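Local coordinates for N-methyltransferase (Streptoalloteichus sp. ATCC 53650, PDB 5BSZ), which probably transfers a methyl group from S-adenosylmethionine to the nitrogen of a deoxyaminosugar, as a sugar N-methyltransferase linked to kedarcidin, at residues A[34-39]-A[145-150]; A[49-54]-A[60-65]. All coordinates share one frame; numbering follows the deposited sequence.

How the contacts relate
Contacts 1 and 2 lie with their centres about 11 Å apart on the mixed sheet of the methyltransferase domain, and both are buried. Along the chain, helix 30-44 is followed by strand 50-54 and then helix 60-65, while strand 143-146 comes much later, so contact 2 is nested inside the loop closed by contact 1. In the sheet, strand 110-113 separates strands 50-54 and 143-146. Helices 30-44 and 60-65 touch each other: Ala34 packs on His64 and Leu65, and Val37 reaches both Leu51 and Leu65. Contact 2 faces the S-adenosylhomocysteine amino-acid end; contact 1 leads from beside S-adenosylhomocysteine to the thymidine, so the one segment 145-150 passes close to both bound molecules.

Contact 1: A[34-39]-A[145-150]; sequences AEWVRR and VIDPWW. With THM (thymidine), chain G.
Apolar packing between helix 30-44 and strand 143-146 is slight: Val37 CG2 lies 4.5 Å from Val145 CG1, and Leu240 of the adjoining strand also touches Val145. The second meeting is of ring and carboxylate. Asp147 CG stands anti to its backbone N (chi1 -179°), which carries OD2 to the edge of the Trp36 indole, near its plane and 3.9 Å from CZ3; ring and carboxylate planes are 86° apart. No hydrogen bond spans the segments. The buried carboxylate is instead satisfied elsewhere, OD2 by Thr115 N and OD1 by a salt bridge to Arg238. Past the strand, Trp150 sets its CD1 over one face of the Trp149 ring, toward the rim. The thymine base lies over one face of the Trp150 indole, CZ2 3.3 Å from thymidine C5, and Arg238 adds a cation-pi contact to the same indole. A leucine in place of Trp150 would probably cost the thymine its stacking surface and deprive Arg238 of its cation-pi contact with this indole. This is the C-terminal end of a parallel strand in a Rossmann-like methyltransferase sheet, where the following loop reaches the thymidine pocket.

Contact 2: A[49-54]-A[60-65]; sequences RSLLDV and EHLAHL. With SAH (S-adenosyl-L-homocysteine), chain B.
The first beta-alpha step of the Rossmann-like S-adenosylmethionine fold, strand 50-54 joined by a short loop to helix 60-65 in a beta-alpha-beta unit completed by strand 71-76, here carries the amino-acid end of bound S-adenosylhomocysteine. The two short axes are nearly antiparallel, at 167°, and pass 9.6 Å apart. Leucines fill the space between them: Leu51 CD2 meets Leu62 CD2 at 3.9 Å, and the same Leu51 methyl touches Leu65 CD1, the Leu51 and Leu65 side chains crossing at about a right angle. Leu62 also lays CG and CD2 against Asp53 CB, so the aspartate's methylene extends the apolar seam while its carboxylate leaves it. With CG anti to the backbone N (chi1 -175°), Asp53 sends OD2 toward the start of the helix, where two waters each donate to it. The first, 2.6 Å from Asp53 OD2, also accepts from the S-adenosylhomocysteine amino nitrogen and is hydrogen-bonded to His61 ND1; the second, 2.7 Å from Asp53 OD2, accepts from Leu62 N. The carboxylate thus reaches the bound product through water, and its negative charge would probably favour a protonated amino group there. His61 turns a ring edge to the product's carboxylate, CE1 lying 3.2 Å from its O, and its plane stands 87° from the Asp53 carboxylate. His61 NE2 is hydrogen-bonded to Glu33 OE1, while Phe30 meets the imidazole edge-to-face, and together they probably restrict its turning. Strand 50-54 lies between strands 71-76 and 110-113; Leu51 and Asp53 touch Cys112 of the latter, and Phe30 of helix 30-44 packs on His64.

Contact 1: A[34-39]-A[145-150]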
ATOM      1  N   ALA A  34      24.530 -22.409  18.141  1.00 17.91           N
ATOM      2  CA  ALA A  34      24.353 -23.764  18.658  1.00 25.23           C
ATOM      3  C   ALA A  34      25.510 -24.154  19.575  1.00 23.41           C
ATOM      4  O   ALA A  34      25.331 -24.764  20.624  1.00 23.09           O
ATOM      5  CB  ALA A  34      24.192 -24.740  17.523  1.00 21.06           C
ATOM      6  N   GLU A  35      26.714 -23.755  19.183  1.00 25.04           N
ATOM      7  CA  GLU A  35      27.898 -23.975  20.004  1.00 26.31           C
ATOM      8  C   GLU A  35      27.841 -23.308  21.368  1.00 24.54           C
ATOM      9  O   GLU A  35      28.225 -23.935  22.398  1.00 23.01           O
ATOM     10  CB  GLU A  35      29.163 -23.616  19.188  1.00 28.11           C
ATOM     11  CG  GLU A  35      30.499 -23.722  19.911  1.00 30.74           C
ATOM     12  CD  GLU A  35      30.739 -25.079  20.536  1.00 31.11           C
ATOM     13  OE1 GLU A  35      31.430 -25.109  21.589  1.00 36.85           O
ATOM     14  OE2 GLU A  35      30.144 -26.095  20.076  1.00 35.65           O
ATOM     15  N   TRP A  36      27.383 -22.046  21.427  1.00 21.76           N
ATOM     16  CA  TRP A  36      27.160 -21.466  22.757  1.00 18.77           C
ATOM     17  C   TRP A  36      26.350 -22.373  23.665  1.00 20.60           C
ATOM     18  O   TRP A  36      26.683 -22.591  24.827  1.00 18.74           O
ATOM     19  CB  TRP A  36      26.407 -20.143  22.755  1.00 22.09           C
ATOM     20  CG  TRP A  36      26.959 -19.059  21.902  1.00 25.68           C
ATOM     21  CD1 TRP A  36      28.258 -18.880  21.516  1.00 25.78           C
ATOM     22  CD2 TRP A  36      26.206 -17.980  21.324  1.00 23.64           C
ATOM     23  NE1 TRP A  36      28.352 -17.768  20.696  1.00 25.68           N
ATOM     24  CE2 TRP A  36      27.120 -17.178  20.595  1.00 27.90           C
ATOM     25  CE3 TRP A  36      24.857 -17.606  21.369  1.00 27.10           C
ATOM     26  CZ2 TRP A  36      26.727 -16.032  19.913  1.00 25.12           C
ATOM     27  CZ3 TRP A  36      24.464 -16.450  20.679  1.00 24.84           C
ATOM     28  CH2 TRP A  36      25.396 -15.682  19.978  1.00 24.52           C
ATOM     29  N   VAL A  37      25.224 -22.847  23.147  1.00 17.25           N
ATOM     30  CA  VAL A  37      24.301 -23.652  23.937  1.00 17.83           C
ATOM     31  C   VAL A  37      25.008 -24.955  24.373  1.00 15.36           C
ATOM     32  O   VAL A  37      25.012 -25.295  25.553  1.00 19.63           O
ATOM     33  CB  VAL A  37      23.028 -24.014  23.123  1.00 22.71           C
ATOM     34  CG1 VAL A  37      22.132 -24.957  23.939  1.00 20.61           C
ATOM     35  CG2 VAL A  37      22.253 -22.747  22.743  1.00 20.89           C
ATOM     36  N   ARG A  38      25.612 -25.656  23.426  1.00 18.24           N
ATOM     37  CA  ARG A  38      26.264 -26.943  23.690  1.00 21.63           C
ATOM     38  C   ARG A  38      27.285 -26.798  24.836  1.00 19.17           C
ATOM     39  O   ARG A  38      27.313 -27.557  25.813  1.00 21.24           O
ATOM     40  CB  ARG A  38      26.953 -27.471  22.419  1.00 23.14           C
ATOM     41  CG  ARG A  38      27.753 -28.769  22.649  1.00 24.93           C
ATOM     42  CD  ARG A  38      28.780 -29.057  21.554  1.00 30.11           C
ATOM     43  NE  ARG A  38      29.948 -28.235  21.828  1.00 31.95           N
ATOM     44  CZ  ARG A  38      30.835 -28.497  22.798  1.00 33.43           C
ATOM     45  NH1 ARG A  38      30.790 -29.635  23.495  1.00 30.83           N
ATOM     46  NH2 ARG A  38      31.803 -27.618  23.030  1.00 31.24           N
ATOM     47  N   ARG A  39      28.099 -25.759  24.715  1.00 22.52           N
ATOM     48  CA  ARG A  39      29.215 -25.503  25.618  1.00 24.44           C
ATOM     49  C   ARG A  39      28.733 -25.172  27.009  1.00 24.97           C
ATOM     50  O   ARG A  39      29.202 -25.758  27.993  1.00 20.98           O
ATOM     51  CB  ARG A  39      30.079 -24.369  25.054  1.00 30.61           C
ATOM     52  CG  ARG A  39      31.309 -23.989  25.849  1.00 44.84           C
ATOM     53  CD  ARG A  39      31.891 -22.669  25.348  1.00 49.69           C
ATOM     54  NE  ARG A  39      32.120 -21.795  26.495  1.00 53.46           N
ATOM     55  CZ  ARG A  39      33.075 -20.880  26.583  1.00 63.56           C
ATOM     56  NH1 ARG A  39      33.183 -20.161  27.691  1.00 74.08           N
ATOM     57  NH2 ARG A  39      33.901 -20.664  25.570  1.00 72.56           N
ATOM     58  N   VAL A 145      18.973 -22.036  29.116  1.00 17.86           N
ATOM     59  CA  VAL A 145      19.803 -21.049  28.385  1.00 17.79           C
ATOM     60  C   VAL A 145      18.931 -20.048  27.627  1.00 19.51           C
ATOM     61  O   VAL A 145      18.195 -20.374  26.679  1.00 19.34           O
ATOM     62  CB  VAL A 145      20.757 -21.726  27.392  1.00 21.33           C
ATOM     63  CG1 VAL A 145      21.711 -20.773  26.737  1.00 20.41           C
ATOM     64  CG2 VAL A 145      21.555 -22.862  28.025  1.00 20.42           C
ATOM     65  N   ILE A 146      19.065 -18.787  28.015  1.00 16.54           N
ATOM     66  CA  ILE A 146      18.341 -17.675  27.336  1.00 17.32           C
ATOM     67  C   ILE A 146      19.328 -16.739  26.655  1.00 17.81           C
ATOM     68  O   ILE A 146      20.280 -16.253  27.293  1.00 16.81           O
ATOM     69  CB  ILE A 146      17.550 -16.872  28.363  1.00 19.33           C
ATOM     70  CG1 ILE A 146      16.517 -17.770  29.034  1.00 20.92           C
ATOM     71  CG2 ILE A 146      16.893 -15.661  27.704  1.00 19.86           C
ATOM     72  CD1 ILE A 146      15.852 -17.127  30.233  1.00 23.01           C
ATOM     73  N   ASP A 147      19.155 -16.621  25.339  1.00 18.51           N
ATOM     74  CA  ASP A 147      19.832 -15.633  24.525  1.00 16.87           C
ATOM     75  C   ASP A 147      18.909 -14.404  24.526  1.00 14.71           C
ATOM     76  O   ASP A 147      17.917 -14.357  23.797  1.00 16.47           O
ATOM     77  CB  ASP A 147      20.039 -16.158  23.097  1.00 14.84           C
ATOM     78  CG  ASP A 147      20.781 -15.162  22.182  1.00 18.15           C
ATOM     79  OD1 ASP A 147      21.340 -14.152  22.700  1.00 16.88           O
ATOM     80  OD2 ASP A 147      20.763 -15.381  20.935  1.00 15.26           O
ATOM     81  N   PRO A 148      19.174 -13.458  25.427  1.00 16.31           N
ATOM     82  CA  PRO A 148      18.270 -12.352  25.672  1.00 15.92           C
ATOM     83  C   PRO A 148      18.242 -11.396  24.491  1.00 13.05           C
ATOM     84  O   PRO A 148      19.138 -11.422  23.645  1.00 14.70           O
ATOM     85  CB  PRO A 148      18.884 -11.669  26.912  1.00 16.00           C
ATOM     86  CG  PRO A 148      20.334 -11.840  26.682  1.00 19.45           C
ATOM     87  CD  PRO A 148      20.466 -13.235  26.097  1.00 18.89           C
ATOM     88  N   TRP A 149      17.184 -10.605  24.405  1.00 13.93           N
ATOM     89  CA  TRP A 149      17.197  -9.435  23.504  1.00 13.24           C
ATOM     90  C   TRP A 149      17.960  -8.334  24.253  1.00 18.92           C
ATOM     91  O   TRP A 149      18.400  -8.550  25.425  1.00 14.84           O
ATOM     92  CB  TRP A 149      15.746  -9.029  23.190  1.00 13.39           C
ATOM     93  CG  TRP A 149      15.616  -7.861  22.240  1.00 12.65           C
ATOM     94  CD1 TRP A 149      14.963  -6.691  22.501  1.00 15.12           C
ATOM     95  CD2 TRP A 149      16.172  -7.709  20.924  1.00 14.19           C
ATOM     96  NE1 TRP A 149      15.067  -5.847  21.441  1.00 15.00           N
ATOM     97  CE2 TRP A 149      15.815  -6.438  20.461  1.00 13.13           C
ATOM     98  CE3 TRP A 149      16.920  -8.527  20.086  1.00 15.00           C
ATOM     99  CZ2 TRP A 149      16.191  -5.961  19.203  1.00 15.95           C
ATOM    100  CZ3 TRP A 149      17.271  -8.055  18.824  1.00 16.06           C
ATOM    101  CH2 TRP A 149      16.935  -6.766  18.409  1.00 15.83           C
ATOM    102  N   TRP A 150      18.179  -7.212  23.554  1.00 18.21           N
ATOM    103  CA  TRP A 150      18.817  -6.025  24.120  1.00 17.30           C
ATOM    104  C   TRP A 150      18.090  -5.444  25.316  1.00 16.49           C
ATOM    105  O   TRP A 150      16.900  -5.688  25.522  1.00 17.90           O
ATOM    106  CB  TRP A 150      19.143  -4.966  23.043  1.00 17.77           C
ATOM    107  CG  TRP A 150      19.938  -5.544  21.906  1.00 17.92           C
ATOM    108  CD1 TRP A 150      19.458  -5.940  20.662  1.00 17.32           C
ATOM    109  CD2 TRP A 150      21.330  -5.874  21.906  1.00 21.34           C
ATOM    110  NE1 TRP A 150      20.490  -6.478  19.888  1.00 16.66           N
ATOM    111  CE2 TRP A 150      21.646  -6.430  20.628  1.00 19.39           C
ATOM    112  CE3 TRP A 150      22.363  -5.739  22.854  1.00 25.86           C
ATOM    113  CZ2 TRP A 150      22.940  -6.872  20.311  1.00 22.01           C
ATOM    114  CZ3 TRP A 150      23.654  -6.148  22.512  1.00 22.71           C
ATOM    115  CH2 TRP A 150      23.929  -6.700  21.261  1.00 22.89           C
TER
HETATM  116  O5' THM G 306      20.363  -6.980  14.493  1.00 59.63           O
HETATM  117  C5' THM G 306      20.094  -5.566  14.390  1.00 54.59           C
HETATM  118  C4' THM G 306      19.427  -5.030  15.662  1.00 39.91           C
HETATM  119  O4' THM G 306      20.467  -5.181  16.631  1.00 47.64           O
HETATM  120  C3' THM G 306      19.035  -3.525  15.681  1.00 37.92           C
HETATM  121  O3' THM G 306      17.635  -3.331  15.978  1.00 27.46           O
HETATM  122  C2' THM G 306      19.910  -2.815  16.733  1.00 44.49           C
HETATM  123  C1' THM G 306      20.508  -4.025  17.472  1.00 39.06           C
HETATM  124  N1  THM G 306      21.837  -3.967  18.103  1.00 38.77           N
HETATM  125  C2  THM G 306      21.748  -3.339  19.359  1.00 27.99           C
HETATM  126  O2  THM G 306      20.629  -2.900  19.662  1.00 25.39           O
HETATM  127  N3  THM G 306      22.788  -3.185  20.175  1.00 33.09           N
HETATM  128  C4  THM G 306      23.983  -3.678  19.851  1.00 32.94           C
HETATM  129  O4  THM G 306      24.972  -3.548  20.645  1.00 41.89           O
HETATM  130  C5  THM G 306      24.096  -4.363  18.547  1.00 32.72           C
HETATM  131  C5M THM G 306      25.479  -4.876  18.240  1.00 46.53           C
HETATM  132  C6  THM G 306      22.998  -4.512  17.707  1.00 31.76           C

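Contact 2: A[49-54]-A[60-65]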
ATOM      1  N   ARG A  49      21.947 -34.969  27.163  1.00 23.06           N
ATOM      2  CA  ARG A  49      21.685 -35.535  25.816  1.00 18.73           C
ATOM      3  C   ARG A  49      20.332 -35.194  25.215  1.00 17.50           C
ATOM      4  O   ARG A  49      20.056 -35.514  24.058  1.00 18.87           O
ATOM      5  CB  ARG A  49      21.869 -37.057  25.782  1.00 28.51           C
ATOM      6  CG  ARG A  49      20.896 -37.846  26.629  1.00 24.45           C
ATOM      7  CD  ARG A  49      21.036 -39.376  26.541  1.00 26.32           C
ATOM      8  NE  ARG A  49      21.128 -39.998  25.213  1.00 26.02           N
ATOM      9  CZ  ARG A  49      20.151 -40.444  24.419  1.00 27.25           C
ATOM     10  NH1 ARG A  49      20.510 -41.015  23.270  1.00 29.47           N
ATOM     11  NH2 ARG A  49      18.835 -40.331  24.676  1.00 23.56           N
ATOM     12  N   SER A  50      19.477 -34.571  26.020  1.00 20.90           N
ATOM     13  CA  SER A  50      18.172 -34.146  25.578  1.00 17.15           C
ATOM     14  C   SER A  50      18.044 -32.624  25.698  1.00 18.48           C
ATOM     15  O   SER A  50      18.557 -32.019  26.637  1.00 15.01           O
ATOM     16  CB  SER A  50      17.052 -34.805  26.375  1.00 17.03           C
ATOM     17  OG  SER A  50      17.073 -34.444  27.723  1.00 17.41           O
ATOM     18  N   LEU A  51      17.351 -32.054  24.718  1.00 18.05           N
ATOM     19  CA  LEU A  51      17.258 -30.572  24.600  1.00 17.81           C
ATOM     20  C   LEU A  51      15.933 -30.167  23.967  1.00 16.36           C
ATOM     21  O   LEU A  51      15.486 -30.748  22.951  1.00 16.08           O
ATOM     22  CB  LEU A  51      18.416 -30.033  23.765  1.00 16.89           C
ATOM     23  CG  LEU A  51      18.432 -28.492  23.600  1.00 18.23           C
ATOM     24  CD1 LEU A  51      19.843 -27.962  23.655  1.00 22.13           C
ATOM     25  CD2 LEU A  51      17.773 -28.068  22.314  1.00 18.91           C
ATOM     26  N   LEU A  52      15.308 -29.156  24.567  1.00 16.88           N
ATOM     27  CA  LEU A  52      14.166 -28.478  23.973  1.00 14.70           C
ATOM     28  C   LEU A  52      14.463 -27.016  23.571  1.00 17.84           C
ATOM     29  O   LEU A  52      14.986 -26.262  24.377  1.00 15.96           O
ATOM     30  CB  LEU A  52      13.029 -28.502  24.972  1.00 15.96           C
ATOM     31  CG  LEU A  52      11.822 -27.633  24.610  1.00 15.26           C
ATOM     32  CD1 LEU A  52      11.004 -28.260  23.498  1.00 17.99           C
ATOM     33  CD2 LEU A  52      10.909 -27.272  25.742  1.00 18.42           C
ATOM     34  N   ASP A  53      14.230 -26.681  22.302  1.00 17.16           N
ATOM     35  CA  ASP A  53      14.394 -25.314  21.778  1.00 15.99           C
ATOM     36  C   ASP A  53      13.020 -24.659  21.601  1.00 14.54           C
ATOM     37  O   ASP A  53      12.170 -25.074  20.789  1.00 14.91           O
ATOM     38  CB  ASP A  53      15.221 -25.313  20.494  1.00 16.91           C
ATOM     39  CG  ASP A  53      15.525 -23.901  19.954  1.00 16.88           C
ATOM     40  OD1 ASP A  53      15.544 -22.956  20.781  1.00 15.04           O
ATOM     41  OD2 ASP A  53      15.747 -23.775  18.717  1.00 14.70           O
ATOM     42  N   VAL A  54      12.795 -23.628  22.412  1.00 13.61           N
ATOM     43  CA  VAL A  54      11.516 -22.931  22.536  1.00 13.71           C
ATOM     44  C   VAL A  54      11.508 -21.686  21.632  1.00 17.92           C
ATOM     45  O   VAL A  54      12.402 -20.854  21.717  1.00 14.86           O
ATOM     46  CB  VAL A  54      11.240 -22.523  23.989  1.00 13.72           C
ATOM     47  CG1 VAL A  54       9.940 -21.759  24.103  1.00 16.62           C
ATOM     48  CG2 VAL A  54      11.242 -23.760  24.884  1.00 13.90           C
ATOM     49  N   GLU A  60      16.605 -24.597  12.478  1.00 21.22           N
ATOM     50  CA  GLU A  60      17.976 -24.671  12.078  1.00 18.84           C
ATOM     51  C   GLU A  60      18.981 -24.840  13.211  1.00 22.33           C
ATOM     52  O   GLU A  60      19.971 -25.580  13.050  1.00 21.50           O
ATOM     53  CB  GLU A  60      18.320 -23.506  11.159  1.00 25.12           C
ATOM     54  CG  GLU A  60      19.735 -23.626  10.660  1.00 30.86           C
ATOM     55  CD  GLU A  60      19.803 -24.430   9.373  1.00 40.29           C
ATOM     56  OE1 GLU A  60      20.900 -24.449   8.781  1.00 42.53           O
ATOM     57  OE2 GLU A  60      18.770 -24.991   8.948  1.00 37.50           O
ATOM     58  N   HIS A  61      18.774 -24.175  14.348  1.00 19.28           N
ATOM     59  CA  HIS A  61      19.643 -24.426  15.472  1.00 17.78           C
ATOM     60  C   HIS A  61      19.511 -25.913  15.893  1.00 19.91           C
ATOM     61  O   HIS A  61      20.501 -26.555  16.235  1.00 17.51           O
ATOM     62  CB  HIS A  61      19.328 -23.558  16.691  1.00 17.77           C
ATOM     63  CG  HIS A  61      19.680 -22.104  16.526  1.00 20.16           C
ATOM     64  ND1 HIS A  61      18.745 -21.133  16.233  1.00 19.81           N
ATOM     65  CD2 HIS A  61      20.866 -21.455  16.655  1.00 25.68           C
ATOM     66  CE1 HIS A  61      19.353 -19.957  16.151  1.00 19.78           C
ATOM     67  NE2 HIS A  61      20.629 -20.116  16.444  1.00 21.51           N
ATOM     68  N   LEU A  62      18.293 -26.433  15.935  1.00 17.84           N
ATOM     69  CA  LEU A  62      18.110 -27.849  16.301  1.00 20.43           C
ATOM     70  C   LEU A  62      18.897 -28.808  15.380  1.00 20.15           C
ATOM     71  O   LEU A  62      19.430 -29.834  15.830  1.00 19.31           O
ATOM     72  CB  LEU A  62      16.600 -28.202  16.314  1.00 19.43           C
ATOM     73  CG  LEU A  62      15.798 -27.806  17.538  1.00 20.00           C
ATOM     74  CD1 LEU A  62      14.299 -28.018  17.289  1.00 20.00           C
ATOM     75  CD2 LEU A  62      16.326 -28.615  18.701  1.00 23.02           C
ATOM     76  N   ALA A  63      18.977 -28.458  14.100  1.00 20.87           N
ATOM     77  CA  ALA A  63      19.703 -29.270  13.125  1.00 23.23           C
ATOM     78  C   ALA A  63      21.175 -29.335  13.483  1.00 26.31           C
ATOM     79  O   ALA A  63      21.804 -30.385  13.323  1.00 22.46           O
ATOM     80  CB  ALA A  63      19.478 -28.760  11.701  1.00 24.23           C
ATOM     81  N   HIS A  64      21.725 -28.249  14.031  1.00 23.01           N
ATOM     82  CA  HIS A  64      23.042 -28.346  14.657  1.00 21.61           C
ATOM     83  C   HIS A  64      23.093 -29.066  15.979  1.00 23.57           C
ATOM     84  O   HIS A  64      24.001 -29.852  16.255  1.00 30.76           O
ATOM     85  CB  HIS A  64      23.711 -26.969  14.791  1.00 25.84           C
ATOM     86  CG  HIS A  64      23.912 -26.297  13.464  1.00 28.27           C
ATOM     87  ND1 HIS A  64      25.102 -26.339  12.786  1.00 33.64           N
ATOM     88  CD2 HIS A  64      23.055 -25.621  12.665  1.00 34.56           C
ATOM     89  CE1 HIS A  64      24.990 -25.678  11.647  1.00 36.62           C
ATOM     90  NE2 HIS A  64      23.752 -25.237  11.548  1.00 35.79           N
ATOM     91  N   LEU A  65      22.148 -28.789  16.840  1.00 23.62           N
ATOM     92  CA  LEU A  65      22.241 -29.316  18.171  1.00 21.54           C
ATOM     93  C   LEU A  65      22.012 -30.838  18.268  1.00 23.13           C
ATOM     94  O   LEU A  65      22.533 -31.478  19.175  1.00 23.42           O
ATOM     95  CB  LEU A  65      21.250 -28.569  19.017  1.00 20.72           C
ATOM     96  CG  LEU A  65      21.766 -27.144  19.362  1.00 22.34           C
ATOM     97  CD1 LEU A  65      20.540 -26.324  19.707  1.00 22.29           C
ATOM     98  CD2 LEU A  65      22.701 -27.099  20.545  1.00 25.34           C
TER
HETATM   99  N   SAH B 301      14.835 -19.048  17.937  1.00 24.51           N
HETATM  100  CA  SAH B 301      14.642 -18.882  16.447  1.00 24.52           C
HETATM  101  CB  SAH B 301      13.392 -18.065  16.053  1.00 21.33           C
HETATM  102  CG  SAH B 301      13.490 -16.635  15.579  1.00 24.60           C
HETATM  103  SD  SAH B 301      12.011 -15.799  15.116  1.00 19.83           S
HETATM  104  C   SAH B 301      15.970 -18.407  15.937  1.00 25.41           C
HETATM  105  O   SAH B 301      16.895 -18.047  16.653  1.00 20.61           O
HETATM  106  OXT SAH B 301      16.203 -18.521  14.773  1.00 24.40           O
HETATM  107  C5' SAH B 301      10.974 -15.799  16.554  1.00 20.97           C
HETATM  108  C4' SAH B 301      10.054 -17.035  16.527  1.00 21.28           C
HETATM  109  O4' SAH B 301       9.249 -17.090  17.720  1.00 22.79           O
HETATM  110  C3' SAH B 301       9.039 -17.003  15.388  1.00 20.00           C
HETATM  111  O3' SAH B 301       9.224 -18.191  14.624  1.00 17.62           O
HETATM  112  C2' SAH B 301       7.649 -17.022  16.003  1.00 21.02           C
HETATM  113  O2' SAH B 301       6.718 -17.850  15.262  1.00 20.30           O
HETATM  114  C1' SAH B 301       7.943 -17.534  17.389  1.00 22.10           C
HETATM  115  N9  SAH B 301       6.998 -17.099  18.435  1.00 25.36           N
HETATM  116  C8  SAH B 301       6.448 -15.859  18.600  1.00 24.79           C
HETATM  117  N7  SAH B 301       5.607 -15.855  19.659  1.00 28.41           N
HETATM  118  C5  SAH B 301       5.600 -17.124  20.145  1.00 22.02           C
HETATM  119  C6  SAH B 301       4.910 -17.800  21.241  1.00 20.57           C
HETATM  120  N6  SAH B 301       4.081 -17.036  21.977  1.00 22.95           N
HETATM  121  N1  SAH B 301       5.193 -19.107  21.441  1.00 20.07           N
HETATM  122  C2  SAH B 301       6.008 -19.809  20.648  1.00 17.33           C
HETATM  123  N3  SAH B 301       6.687 -19.269  19.621  1.00 19.29           N
HETATM  124  C4  SAH B 301       6.521 -17.954  19.342  1.00 20.90           C
HETATM  125  O   HOH W   1      16.172 -21.417  17.753  1.00 14.50           O
HETATM  126  O   HOH W   2      15.915 -24.665  16.182  1.00 16.49           O